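PDB 4TZM: protein HTP-2 from Caenorhabditis elegans, which binds a closure motif of the axis protein HTP-3 through its HORMA domain and probably helps assemble the meiotic chromosome axis. Local coordinates for residues Arg37-Met42 and Ala99-Phe104; Val48-Val53 and Phe125-Ile130; Lys62-Lys67 and Asn83-Gln88. All coordinates share one frame; numbering follows the deposited sequence.

Contact 1: residues Arg37-Met42 and Ala99-Phe104; sequences RSSNFM and ATKDGF
Two helices of the HORMA domain meet here, the N-terminal part of helix 35-56 and the last turn of helix 84-102, with CA atoms of Ser39 and Lys101 5.7 Å apart. At the centre of this close approach the small side chains of Ser39 and Thr100 meet tip to tip. Ser39 holds OG anti to its backbone N (chi1 -168°), which turns the hydroxyl across the gap to donate a hydrogen bond to Thr100 OG1 at 3.1 Å. Thr100 OG1 sits between its own backbone N and carbonyl carbon (chi1 66°) and also makes a hydrogen bond to the carbonyl O of Gly97 one turn back, so the buried hydroxyl is tied both to its own helix and to the neighbouring one. Lys101 also touches the serine: its CG lies 3.0 Å from Ser39 OG, a tight contact. Beyond CG the lysine chain is extended and crosses Asn40 obliquely, bringing NZ to Asn40 OD1 in a weak hydrogen bond of 3.0 Å at the more exposed edge. On the buried side, the side chain of Met42 begins toward Thr100, its end turns away, and it also packs on His240 and Ala242 of strand 240-248. The 99-102 helix then ends in a Schellman motif, with Gly103 at positive phi (84°) as the C-prime residue and Phe104 N bonded to Ala99 O at 2.9 Å.

Contact 2: residues Val48-Val53 and Phe125-Ile130; sequences VVFSAV and FSMKFI
Helix 35-56 packs on the antiparallel sheet here, a helix-on-sheet contact in the core of the HORMA domain, made by five buried residues without a hydrogen bond between the two segments. The axes of 48-53 and 125-130 run nearly antiparallel (172°) and approach to 10.4 Å, a distance bridged by the side chains of Val49, Phe50 and Val53 against Phe125 and Met127. In the first shell, Val53 sets CG1 over the centre of one face of the Phe125 ring, 3.6 Å from the centroid and 14° off the ring normal, which meets the geometry of a CH-pi contact. Val53 CG1 is anti to its backbone N, the position that carries this methyl to the ring. One turn earlier, Phe50 does not start toward the strand, but its ring end comes nearer to it: CE1 meets the carbonyl O of Phe125 at the ring edge, in plane, at 3.5 Å. Met127 reaches Val49 and Phe50 with its terminal methyl; its chain is extended to SD and bent at chi3 (-47°), so that CE touches Val49 CB at 4.1 Å.

In the second shell, backbone hydrogen bonds hold strand 125-130 between its neighbours, Phe125 and Met127 bonding to Leu110 and Ile108 of strand 105-113, Ser126 and Lys128 to Gln245 and His243 of strand 240-248. Helix 164-185 also contributes, with Ile174 against Val49 and Leu181 and Cys182 against Phe125. Closest of the methionine contacts is that of Met127 CE with Phe50 CE2, 3.6 Å.

Contact 3: residues Lys62-Lys67 and Asn83-Gln88; sequences KEYFSK and NLRAHQ
An asparagine N-cap opens helix 84-102 of the HORMA domain, and it is packed against Tyr64, the last residue of the 3-10 turn 62-64 that leads into strand 65-69. The CA atoms of Tyr64 and Ala86 come within 5.5 Å, close enough for the small alanine to meet the tyrosine backbone directly: Ala86 CB lies 3.3 Å from Tyr64 O. Followed outward, Tyr64 begins with CB, which packs on the same Ala86 methyl at 4.0 Å. CG stands anti to the carbonyl carbon (chi1 -64°), and this torsion brings the ring alongside the start of the helix. CD1 is 3.3 Å from both OD1 and ND2 of Asn83, and CE1 follows at slightly greater distance along the same edge. The amide group therefore lies at the rim of the ring, with CG of Asn83 in the ring plane, and the two planes stand 86° apart, so the tyrosine edge points into the flat side of the amide. At the tip, OH is 4.4 Å from Arg85 NH1, near the plane of the guanidinium and at its edge, a loose approach.

Arg85 itself reaches on to the bound peptide, where NH2 makes a weak hydrogen bond to the peptide backbone, so this turn of helix borders the closure-motif site. The backbone of Tyr64 is hydrogen-bonded to Ser80. What holds the amide it touches is the cap: Asn83 CG is anti to its backbone N, and OD1 accepts from Ala86 N at 3.2 Å on an in-plane lone pair, N-H...O angle 160°.

Contacts 1 and 3 use opposite ends of helix 84-102 and do not touch; their centres are about 24 Å apart and their nearest atoms about 14 Å. Contact 2 lies between them in the core, sharing helix 35-56 with contact 1. Phe129 joins those two, its CE2 4.2 Å from Thr100 CG2 and 4.3 Å from Met42 CB. Toward contact 3, Ser51 O meets Phe65 CE1 at 3.3 Å, although the centres are about 17 Å apart. Along the chain, both segments of contact 3 fall between the two segments of contact 1, and likewise of contact 2. The bound peptide packs against Arg85 and Gln88 of contact 3, whereas contact 2 is core packing near the centre of the chain.

Contact 1: residues Arg37-Met42 and Ala99-Phe104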
ATOM      1  N   ARG A  37     -12.275  -0.407  11.305  1.00 49.35           N
ATOM      2  CA  ARG A  37     -12.071  -1.528  10.396  1.00 51.12           C
ATOM      3  C   ARG A  37     -11.717  -1.056   8.984  1.00 49.92           C
ATOM      4  O   ARG A  37     -11.103  -1.792   8.213  1.00 52.64           O
ATOM      5  CB  ARG A  37     -13.307  -2.432  10.380  1.00 54.37           C
ATOM      6  CG  ARG A  37     -13.251  -3.527  11.441  1.00 59.23           C
ATOM      7  CD  ARG A  37     -14.492  -4.406  11.447  1.00 63.24           C
ATOM      8  NE  ARG A  37     -15.648  -3.723  12.019  1.00 66.98           N
ATOM      9  CZ  ARG A  37     -16.816  -4.307  12.266  1.00 72.37           C
ATOM     10  NH1 ARG A  37     -16.989  -5.592  11.991  1.00 74.52           N
ATOM     11  NH2 ARG A  37     -17.814  -3.606  12.788  1.00 74.53           N
ATOM     12  N   SER A  38     -12.091   0.178   8.659  1.00 47.70           N
ATOM     13  CA  SER A  38     -11.682   0.811   7.407  1.00 44.99           C
ATOM     14  C   SER A  38     -10.179   1.048   7.430  1.00 43.94           C
ATOM     15  O   SER A  38      -9.487   0.926   6.412  1.00 40.00           O
ATOM     16  CB  SER A  38     -12.424   2.132   7.204  1.00 39.82           C
ATOM     17  OG  SER A  38     -11.819   2.920   6.194  1.00 41.04           O
ATOM     18  N   SER A  39      -9.697   1.388   8.621  1.00 43.69           N
ATOM     19  CA  SER A  39      -8.297   1.669   8.881  1.00 44.78           C
ATOM     20  C   SER A  39      -7.501   0.371   9.008  1.00 42.95           C
ATOM     21  O   SER A  39      -6.364   0.275   8.541  1.00 41.88           O
ATOM     22  CB  SER A  39      -8.167   2.502  10.155  1.00 52.63           C
ATOM     23  OG  SER A  39      -6.861   3.019  10.288  1.00 60.00           O
ATOM     24  N   ASN A  40      -8.109  -0.628   9.640  1.00 40.40           N
ATOM     25  CA  ASN A  40      -7.495  -1.945   9.727  1.00 35.89           C
ATOM     26  C   ASN A  40      -7.319  -2.538   8.347  1.00 40.42           C
ATOM     27  O   ASN A  40      -6.375  -3.287   8.099  1.00 42.37           O
ATOM     28  CB  ASN A  40      -8.332  -2.883  10.597  1.00 40.44           C
ATOM     29  CG  ASN A  40      -8.190  -2.583  12.073  1.00 49.62           C
ATOM     30  OD1 ASN A  40      -7.163  -2.071  12.506  1.00 53.51           O
ATOM     31  ND2 ASN A  40      -9.222  -2.896  12.853  1.00 52.84           N
ATOM     32  N   PHE A  41      -8.231  -2.205   7.439  1.00 35.76           N
ATOM     33  CA  PHE A  41      -8.099  -2.710   6.090  1.00 35.24           C
ATOM     34  C   PHE A  41      -6.883  -2.106   5.381  1.00 30.89           C
ATOM     35  O   PHE A  41      -6.168  -2.811   4.678  1.00 41.08           O
ATOM     36  CB  PHE A  41      -9.359  -2.449   5.261  1.00 41.03           C
ATOM     37  CG  PHE A  41      -9.181  -2.805   3.822  1.00 37.76           C
ATOM     38  CD1 PHE A  41      -9.307  -4.117   3.406  1.00 39.86           C
ATOM     39  CD2 PHE A  41      -8.820  -1.843   2.895  1.00 36.44           C
ATOM     40  CE1 PHE A  41      -9.108  -4.459   2.086  1.00 41.36           C
ATOM     41  CE2 PHE A  41      -8.619  -2.179   1.579  1.00 40.02           C
ATOM     42  CZ  PHE A  41      -8.763  -3.490   1.172  1.00 41.58           C
ATOM     43  N   MET A  42      -6.655  -0.806   5.552  1.00 28.30           N
ATOM     44  CA  MET A  42      -5.525  -0.150   4.892  1.00 26.29           C
ATOM     45  C   MET A  42      -4.195  -0.727   5.378  1.00 37.91           C
ATOM     46  O   MET A  42      -3.249  -0.871   4.605  1.00 41.84           O
ATOM     47  CB  MET A  42      -5.552   1.364   5.128  1.00 25.49           C
ATOM     48  CG  MET A  42      -6.699   2.102   4.447  1.00 30.83           C
ATOM     49  SD  MET A  42      -6.820   1.747   2.682  1.00 41.79           S
ATOM     50  CE  MET A  42      -7.535   3.264   2.078  1.00 63.49           C
ATOM     51  N   ALA A  99      -0.328   4.391  11.482  1.00 49.02           N
ATOM     52  CA  ALA A  99      -0.435   5.839  11.381  1.00 49.92           C
ATOM     53  C   ALA A  99      -1.672   6.297  10.598  1.00 52.74           C
ATOM     54  O   ALA A  99      -2.004   7.482  10.616  1.00 52.05           O
ATOM     55  CB  ALA A  99       0.826   6.410  10.752  1.00 46.22           C
ATOM     56  N   THR A 100      -2.360   5.383   9.915  1.00 53.29           N
ATOM     57  CA  THR A 100      -3.595   5.775   9.232  1.00 54.54           C
ATOM     58  C   THR A 100      -4.751   5.858  10.225  1.00 58.84           C
ATOM     59  O   THR A 100      -5.754   6.519   9.956  1.00 58.09           O
ATOM     60  CB  THR A 100      -3.992   4.813   8.075  1.00 41.01           C
ATOM     61  OG1 THR A 100      -4.333   3.523   8.596  1.00 43.21           O
ATOM     62  CG2 THR A 100      -2.871   4.681   7.059  1.00 37.44           C
ATOM     63  N   LYS A 101      -4.613   5.196  11.370  1.00 64.55           N
ATOM     64  CA  LYS A 101      -5.627   5.287  12.418  1.00 71.24           C
ATOM     65  C   LYS A 101      -5.633   6.684  13.015  1.00 72.52           C
ATOM     66  O   LYS A 101      -6.689   7.289  13.205  1.00 75.53           O
ATOM     67  CB  LYS A 101      -5.389   4.248  13.508  1.00 75.78           C
ATOM     68  CG  LYS A 101      -5.519   2.831  13.006  1.00 81.60           C
ATOM     69  CD  LYS A 101      -5.445   1.826  14.122  1.00 89.60           C
ATOM     70  CE  LYS A 101      -5.855   0.465  13.607  1.00 93.98           C
ATOM     71  NZ  LYS A 101      -5.512  -0.621  14.563  1.00 99.38           N
ATOM     72  N   ASP A 102      -4.444   7.192  13.308  1.00 71.16           N
ATOM     73  CA  ASP A 102      -4.297   8.556  13.793  1.00 74.48           C
ATOM     74  C   ASP A 102      -4.616   9.555  12.682  1.00 67.79           C
ATOM     75  O   ASP A 102      -5.002  10.690  12.951  1.00 72.08           O
ATOM     76  CB  ASP A 102      -2.880   8.789  14.322  1.00 84.32           C
ATOM     77  CG  ASP A 102      -2.465   7.771  15.374  1.00 89.85           C
ATOM     78  OD1 ASP A 102      -2.907   6.606  15.294  1.00 90.55           O
ATOM     79  OD2 ASP A 102      -1.684   8.136  16.279  1.00 92.64           O
ATOM     80  N   GLY A 103      -4.448   9.123  11.435  1.00 56.75           N
ATOM     81  CA  GLY A 103      -4.674   9.979  10.284  1.00 49.89           C
ATOM     82  C   GLY A 103      -3.477  10.849   9.948  1.00 51.18           C
ATOM     83  O   GLY A 103      -3.635  11.970   9.467  1.00 52.37           O
ATOM     84  N   PHE A 104      -2.277  10.324  10.181  1.00 52.29           N
ATOM     85  CA  PHE A 104      -1.060  11.127  10.080  1.00 54.44           C
ATOM     86  C   PHE A 104      -0.202  10.785   8.866  1.00 52.27           C
ATOM     87  O   PHE A 104       0.748  11.504   8.552  1.00 54.08           O
ATOM     88  CB  PHE A 104      -0.221  10.971  11.351  1.00 58.20           C
ATOM     89  CG  PHE A 104      -0.865  11.545  12.583  1.00 61.67           C
ATOM     90  CD1 PHE A 104      -1.894  12.474  12.485  1.00 62.83           C
ATOM     91  CD2 PHE A 104      -0.435  11.162  13.843  1.00 64.03           C
ATOM     92  CE1 PHE A 104      -2.484  13.003  13.623  1.00 64.41           C
ATOM     93  CE2 PHE A 104      -1.021  11.686  14.984  1.00 64.56           C
ATOM     94  CZ  PHE A 104      -2.046  12.607  14.874  1.00 64.23           C
TER

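Contact 2: residues Val48-Val53 and Phe125-Ile130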
ATOM      1  N   VAL A  48       0.041  -6.329   2.171  1.00 47.70           N
ATOM      2  CA  VAL A  48      -0.138  -7.256   1.063  1.00 46.03           C
ATOM      3  C   VAL A  48       0.450  -6.711  -0.231  1.00 43.59           C
ATOM      4  O   VAL A  48       1.190  -7.409  -0.921  1.00 47.38           O
ATOM      5  CB  VAL A  48      -1.621  -7.594   0.850  1.00 44.28           C
ATOM      6  CG1 VAL A  48      -1.811  -8.376  -0.446  1.00 47.22           C
ATOM      7  CG2 VAL A  48      -2.153  -8.385   2.035  1.00 40.95           C
ATOM      8  N   VAL A  49       0.140  -5.462  -0.556  1.00 43.17           N
ATOM      9  CA  VAL A  49       0.590  -4.892  -1.818  1.00 47.85           C
ATOM     10  C   VAL A  49       2.107  -4.723  -1.847  1.00 46.07           C
ATOM     11  O   VAL A  49       2.752  -5.111  -2.816  1.00 49.30           O
ATOM     12  CB  VAL A  49      -0.104  -3.540  -2.105  1.00 49.88           C
ATOM     13  CG1 VAL A  49       0.406  -2.952  -3.409  1.00 52.74           C
ATOM     14  CG2 VAL A  49      -1.605  -3.738  -2.179  1.00 46.69           C
ATOM     15  N   PHE A  50       2.684  -4.179  -0.781  1.00 46.84           N
ATOM     16  CA  PHE A  50       4.134  -3.984  -0.754  1.00 47.92           C
ATOM     17  C   PHE A  50       4.904  -5.294  -0.664  1.00 47.24           C
ATOM     18  O   PHE A  50       6.044  -5.372  -1.120  1.00 51.38           O
ATOM     19  CB  PHE A  50       4.531  -3.048   0.387  1.00 46.75           C
ATOM     20  CG  PHE A  50       4.322  -1.608   0.054  1.00 49.31           C
ATOM     21  CD1 PHE A  50       5.042  -1.021  -0.973  1.00 52.65           C
ATOM     22  CD2 PHE A  50       3.392  -0.847   0.735  1.00 49.49           C
ATOM     23  CE1 PHE A  50       4.850   0.306  -1.306  1.00 53.54           C
ATOM     24  CE2 PHE A  50       3.196   0.484   0.410  1.00 51.61           C
ATOM     25  CZ  PHE A  50       3.926   1.060  -0.614  1.00 52.27           C
ATOM     26  N   SER A  51       4.284  -6.324  -0.097  1.00 45.17           N
ATOM     27  CA  SER A  51       4.867  -7.662  -0.137  1.00 46.21           C
ATOM     28  C   SER A  51       4.926  -8.165  -1.568  1.00 46.27           C
ATOM     29  O   SER A  51       5.945  -8.698  -2.011  1.00 49.04           O
ATOM     30  CB  SER A  51       4.067  -8.641   0.718  1.00 48.68           C
ATOM     31  OG  SER A  51       4.270  -8.393   2.093  1.00 48.19           O
ATOM     32  N   ALA A  52       3.817  -8.000  -2.282  1.00 47.44           N
ATOM     33  CA  ALA A  52       3.731  -8.390  -3.680  1.00 44.46           C
ATOM     34  C   ALA A  52       4.783  -7.662  -4.511  1.00 46.08           C
ATOM     35  O   ALA A  52       5.450  -8.273  -5.339  1.00 52.65           O
ATOM     36  CB  ALA A  52       2.334  -8.115  -4.223  1.00 41.65           C
ATOM     37  N   VAL A  53       4.945  -6.364  -4.277  1.00 44.37           N
ATOM     38  CA  VAL A  53       5.925  -5.586  -5.031  1.00 49.38           C
ATOM     39  C   VAL A  53       7.348  -6.070  -4.766  1.00 55.74           C
ATOM     40  O   VAL A  53       8.116  -6.287  -5.705  1.00 57.31           O
ATOM     41  CB  VAL A  53       5.847  -4.087  -4.701  1.00 50.86           C
ATOM     42  CG1 VAL A  53       6.943  -3.334  -5.442  1.00 52.74           C
ATOM     43  CG2 VAL A  53       4.480  -3.534  -5.061  1.00 49.60           C
ATOM     44  N   PHE A 125       7.322   2.747  -6.011  1.00 57.57           N
ATOM     45  CA  PHE A 125       5.952   2.292  -5.812  1.00 55.18           C
ATOM     46  C   PHE A 125       5.332   3.069  -4.657  1.00 57.00           C
ATOM     47  O   PHE A 125       5.726   2.890  -3.503  1.00 55.31           O
ATOM     48  CB  PHE A 125       5.908   0.789  -5.542  1.00 55.11           C
ATOM     49  CG  PHE A 125       6.087  -0.049  -6.773  1.00 64.15           C
ATOM     50  CD1 PHE A 125       7.356  -0.341  -7.252  1.00 68.56           C
ATOM     51  CD2 PHE A 125       4.986  -0.541  -7.458  1.00 65.41           C
ATOM     52  CE1 PHE A 125       7.523  -1.113  -8.393  1.00 71.30           C
ATOM     53  CE2 PHE A 125       5.144  -1.313  -8.598  1.00 67.87           C
ATOM     54  CZ  PHE A 125       6.415  -1.601  -9.066  1.00 70.86           C
ATOM     55  N   SER A 126       4.371   3.934  -4.969  1.00 54.97           N
ATOM     56  CA  SER A 126       3.826   4.853  -3.974  1.00 54.56           C
ATOM     57  C   SER A 126       2.364   4.574  -3.644  1.00 47.25           C
ATOM     58  O   SER A 126       1.569   4.226  -4.520  1.00 48.61           O
ATOM     59  CB  SER A 126       3.974   6.298  -4.454  1.00 60.26           C
ATOM     60  OG  SER A 126       3.271   6.510  -5.663  1.00 68.79           O
ATOM     61  N   MET A 127       2.023   4.720  -2.369  1.00 40.78           N
ATOM     62  CA  MET A 127       0.640   4.609  -1.925  1.00 40.77           C
ATOM     63  C   MET A 127       0.240   5.878  -1.167  1.00 45.35           C
ATOM     64  O   MET A 127       0.672   6.099  -0.035  1.00 49.84           O
ATOM     65  CB  MET A 127       0.448   3.365  -1.050  1.00 39.46           C
ATOM     66  CG  MET A 127      -1.012   3.008  -0.789  1.00 42.15           C
ATOM     67  SD  MET A 127      -1.246   1.413   0.033  1.00 58.62           S
ATOM     68  CE  MET A 127      -0.171   0.360  -0.936  1.00 56.91           C
ATOM     69  N   LYS A 128      -0.576   6.712  -1.805  1.00 45.50           N
ATOM     70  CA  LYS A 128      -0.984   7.990  -1.226  1.00 47.44           C
ATOM     71  C   LYS A 128      -2.386   7.898  -0.643  1.00 45.68           C
ATOM     72  O   LYS A 128      -3.260   7.244  -1.208  1.00 44.57           O
ATOM     73  CB  LYS A 128      -0.922   9.102  -2.274  1.00 50.98           C
ATOM     74  CG  LYS A 128       0.469   9.344  -2.841  1.00 56.89           C
ATOM     75  CD  LYS A 128       0.433  10.321  -4.006  1.00 60.26           C
ATOM     76  CE  LYS A 128       1.828  10.575  -4.557  1.00 63.75           C
ATOM     77  NZ  LYS A 128       1.826  11.528  -5.703  1.00 68.32           N
ATOM     78  N   PHE A 129      -2.603   8.570   0.481  1.00 47.25           N
ATOM     79  CA  PHE A 129      -3.834   8.386   1.234  1.00 44.82           C
ATOM     80  C   PHE A 129      -4.716   9.636   1.285  1.00 45.05           C
ATOM     81  O   PHE A 129      -4.243  10.764   1.140  1.00 45.91           O
ATOM     82  CB  PHE A 129      -3.499   7.909   2.654  1.00 42.43           C
ATOM     83  CG  PHE A 129      -2.905   6.526   2.698  1.00 42.29           C
ATOM     84  CD1 PHE A 129      -1.535   6.334   2.576  1.00 46.62           C
ATOM     85  CD2 PHE A 129      -3.721   5.412   2.844  1.00 40.75           C
ATOM     86  CE1 PHE A 129      -0.990   5.058   2.604  1.00 45.94           C
ATOM     87  CE2 PHE A 129      -3.184   4.135   2.874  1.00 41.00           C
ATOM     88  CZ  PHE A 129      -1.818   3.959   2.754  1.00 43.35           C
ATOM     89  N   ILE A 130      -6.014   9.407   1.460  1.00 40.60           N
ATOM     90  CA  ILE A 130      -6.979  10.471   1.692  1.00 37.81           C
ATOM     91  C   ILE A 130      -7.834  10.069   2.878  1.00 38.06           C
ATOM     92  O   ILE A 130      -8.281   8.926   2.968  1.00 37.02           O
ATOM     93  CB  ILE A 130      -7.885  10.725   0.469  1.00 36.87           C
ATOM     94  CG1 ILE A 130      -7.048  11.062  -0.765  1.00 37.63           C
ATOM     95  CG2 ILE A 130      -8.884  11.846   0.757  1.00 38.50           C
ATOM     96  CD1 ILE A 130      -7.852  11.167  -2.043  1.00 39.84           C
TER

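Contact 3: residues Lys62-Lys67 and Asn83-Gln88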
ATOM      1  N   LYS A  62      12.265 -15.465  -2.727  1.00 79.97           N
ATOM      2  CA  LYS A  62      11.043 -16.143  -2.289  1.00 81.25           C
ATOM      3  C   LYS A  62      11.124 -16.744  -0.880  1.00 81.88           C
ATOM      4  O   LYS A  62      10.100 -17.104  -0.301  1.00 81.51           O
ATOM      5  CB  LYS A  62      10.674 -17.246  -3.288  1.00 85.25           C
ATOM      6  CG  LYS A  62      11.769 -18.287  -3.475  1.00 91.06           C
ATOM      7  CD  LYS A  62      11.280 -19.484  -4.275  1.00 96.58           C
ATOM      8  CE  LYS A  62      12.343 -20.573  -4.316  1.00103.48           C
ATOM      9  NZ  LYS A  62      11.868 -21.813  -4.994  1.00107.96           N
ATOM     10  N   GLU A  63      12.334 -16.859  -0.340  1.00 84.86           N
ATOM     11  CA  GLU A  63      12.533 -17.385   1.012  1.00 87.72           C
ATOM     12  C   GLU A  63      11.936 -16.461   2.080  1.00 82.57           C
ATOM     13  O   GLU A  63      11.494 -16.915   3.140  1.00 79.43           O
ATOM     14  CB  GLU A  63      14.026 -17.602   1.288  1.00 94.17           C
ATOM     15  CG  GLU A  63      14.531 -19.018   1.006  1.00103.23           C
ATOM     16  CD  GLU A  63      14.395 -19.425  -0.452  1.00107.81           C
ATOM     17  OE1 GLU A  63      13.818 -20.500  -0.716  1.00112.00           O
ATOM     18  OE2 GLU A  63      14.872 -18.680  -1.333  1.00107.27           O
ATOM     19  N   TYR A  64      11.920 -15.165   1.788  1.00 79.24           N
ATOM     20  CA  TYR A  64      11.407 -14.158   2.713  1.00 74.56           C
ATOM     21  C   TYR A  64       9.881 -14.079   2.711  1.00 70.57           C
ATOM     22  O   TYR A  64       9.290 -13.334   3.497  1.00 69.21           O
ATOM     23  CB  TYR A  64      11.990 -12.789   2.365  1.00 73.44           C
ATOM     24  CG  TYR A  64      13.489 -12.710   2.529  1.00 76.92           C
ATOM     25  CD1 TYR A  64      14.097 -13.082   3.722  1.00 81.11           C
ATOM     26  CD2 TYR A  64      14.298 -12.280   1.487  1.00 76.86           C
ATOM     27  CE1 TYR A  64      15.470 -13.017   3.877  1.00 81.43           C
ATOM     28  CE2 TYR A  64      15.671 -12.212   1.632  1.00 79.04           C
ATOM     29  CZ  TYR A  64      16.252 -12.581   2.829  1.00 80.92           C
ATOM     30  OH  TYR A  64      17.617 -12.518   2.983  1.00 82.28           O
ATOM     31  N   PHE A  65       9.248 -14.855   1.838  1.00 68.49           N
ATOM     32  CA  PHE A  65       7.804 -14.776   1.661  1.00 62.39           C
ATOM     33  C   PHE A  65       7.099 -16.103   1.902  1.00 65.96           C
ATOM     34  O   PHE A  65       7.733 -17.146   2.024  1.00 68.91           O
ATOM     35  CB  PHE A  65       7.475 -14.291   0.257  1.00 55.38           C
ATOM     36  CG  PHE A  65       8.071 -12.959  -0.079  1.00 52.20           C
ATOM     37  CD1 PHE A  65       7.374 -11.784   0.179  1.00 49.54           C
ATOM     38  CD2 PHE A  65       9.330 -12.879  -0.655  1.00 53.56           C
ATOM     39  CE1 PHE A  65       7.929 -10.550  -0.139  1.00 50.24           C
ATOM     40  CE2 PHE A  65       9.891 -11.655  -0.973  1.00 53.80           C
ATOM     41  CZ  PHE A  65       9.194 -10.488  -0.716  1.00 51.09           C
ATOM     42  N   SER A  66       5.775 -16.048   1.966  1.00 69.44           N
ATOM     43  CA  SER A  66       4.959 -17.248   2.067  1.00 75.57           C
ATOM     44  C   SER A  66       3.757 -17.133   1.134  1.00 71.77           C
ATOM     45  O   SER A  66       3.341 -16.028   0.782  1.00 65.96           O
ATOM     46  CB  SER A  66       4.503 -17.477   3.508  1.00 80.68           C
ATOM     47  OG  SER A  66       3.849 -18.728   3.626  1.00 87.31           O
ATOM     48  N   LYS A  67       3.210 -18.272   0.723  1.00 75.70           N
ATOM     49  CA  LYS A  67       2.099 -18.258  -0.218  1.00 78.55           C
ATOM     50  C   LYS A  67       0.774 -18.001   0.487  1.00 80.12           C
ATOM     51  O   LYS A  67       0.423 -18.676   1.456  1.00 82.26           O
ATOM     52  CB  LYS A  67       2.026 -19.567  -1.008  1.00 80.89           C
ATOM     53  CG  LYS A  67       1.016 -19.515  -2.153  1.00 82.67           C
ATOM     54  CD  LYS A  67       1.084 -20.754  -3.033  1.00 89.67           C
ATOM     55  CE  LYS A  67       0.157 -20.632  -4.235  1.00 92.22           C
ATOM     56  NZ  LYS A  67       0.230 -21.828  -5.123  1.00 98.53           N
ATOM     57  N   ASN A  83      10.752 -15.677   9.179  1.00 73.95           N
ATOM     58  CA  ASN A  83      12.032 -15.103   8.781  1.00 70.56           C
ATOM     59  C   ASN A  83      12.226 -13.756   9.472  1.00 66.10           C
ATOM     60  O   ASN A  83      11.366 -12.877   9.375  1.00 64.57           O
ATOM     61  CB  ASN A  83      12.106 -14.945   7.261  1.00 69.72           C
ATOM     62  CG  ASN A  83      13.479 -14.506   6.783  1.00 68.52           C
ATOM     63  OD1 ASN A  83      13.900 -13.370   7.014  1.00 66.72           O
ATOM     64  ND2 ASN A  83      14.178 -15.399   6.097  1.00 70.70           N
ATOM     65  N   LEU A  84      13.352 -13.596  10.163  1.00 61.56           N
ATOM     66  CA  LEU A  84      13.569 -12.431  11.017  1.00 60.96           C
ATOM     67  C   LEU A  84      13.691 -11.122  10.243  1.00 59.83           C
ATOM     68  O   LEU A  84      13.117 -10.113  10.652  1.00 58.03           O
ATOM     69  CB  LEU A  84      14.810 -12.634  11.890  1.00 61.95           C
ATOM     70  CG  LEU A  84      14.586 -13.393  13.203  1.00 63.92           C
ATOM     71  CD1 LEU A  84      15.904 -13.676  13.914  1.00 64.98           C
ATOM     72  CD2 LEU A  84      13.647 -12.609  14.106  1.00 60.30           C
ATOM     73  N   ARG A  85      14.426 -11.129   9.134  1.00 61.94           N
ATOM     74  CA  ARG A  85      14.556  -9.910   8.334  1.00 66.50           C
ATOM     75  C   ARG A  85      13.253  -9.546   7.637  1.00 59.82           C
ATOM     76  O   ARG A  85      12.943  -8.369   7.472  1.00 56.96           O
ATOM     77  CB  ARG A  85      15.671 -10.036   7.291  1.00 73.75           C
ATOM     78  CG  ARG A  85      16.079  -8.671   6.750  1.00 77.24           C
ATOM     79  CD  ARG A  85      16.808  -8.751   5.427  1.00 85.48           C
ATOM     80  NE  ARG A  85      17.352  -7.450   5.048  1.00 90.38           N
ATOM     81  CZ  ARG A  85      18.015  -7.210   3.922  1.00 92.96           C
ATOM     82  NH1 ARG A  85      18.220  -8.182   3.043  1.00 92.51           N
ATOM     83  NH2 ARG A  85      18.473  -5.992   3.672  1.00 95.06           N
ATOM     84  N   ALA A  86      12.496 -10.556   7.222  1.00 62.16           N
ATOM     85  CA  ALA A  86      11.212 -10.317   6.575  1.00 55.80           C
ATOM     86  C   ALA A  86      10.246  -9.776   7.611  1.00 53.07           C
ATOM     87  O   ALA A  86       9.431  -8.912   7.321  1.00 51.33           O
ATOM     88  CB  ALA A  86      10.673 -11.585   5.946  1.00 52.57           C
ATOM     89  N   HIS A  87      10.368 -10.283   8.835  1.00 55.65           N
ATOM     90  CA  HIS A  87       9.549  -9.838   9.957  1.00 56.26           C
ATOM     91  C   HIS A  87       9.805  -8.362  10.289  1.00 59.75           C
ATOM     92  O   HIS A  87       8.877  -7.620  10.619  1.00 60.57           O
ATOM     93  CB  HIS A  87       9.820 -10.725  11.182  1.00 56.98           C
ATOM     94  CG  HIS A  87       8.856 -10.527  12.312  1.00 59.61           C
ATOM     95  ND1 HIS A  87       8.813 -11.366  13.405  1.00 62.45           N
ATOM     96  CD2 HIS A  87       7.902  -9.590  12.521  1.00 58.47           C
ATOM     97  CE1 HIS A  87       7.877 -10.953  14.240  1.00 60.25           C
ATOM     98  NE2 HIS A  87       7.309  -9.876  13.727  1.00 61.53           N
ATOM     99  N   GLN A  88      11.061  -7.939  10.187  1.00 61.33           N
ATOM    100  CA  GLN A  88      11.444  -6.562  10.489  1.00 60.42           C
ATOM    101  C   GLN A  88      10.861  -5.600   9.460  1.00 55.70           C
ATOM    102  O   GLN A  88      10.480  -4.480   9.793  1.00 56.25           O
ATOM    103  CB  GLN A  88      12.968  -6.435  10.533  1.00 65.36           C
ATOM    104  CG  GLN A  88      13.509  -5.086  10.994  1.00 69.00           C
ATOM    105  CD  GLN A  88      15.025  -5.103  11.167  1.00 78.79           C
ATOM    106  OE1 GLN A  88      15.696  -6.072  10.801  1.00 82.41           O
ATOM    107  NE2 GLN A  88      15.566  -4.031  11.730  1.00 80.19           N
TER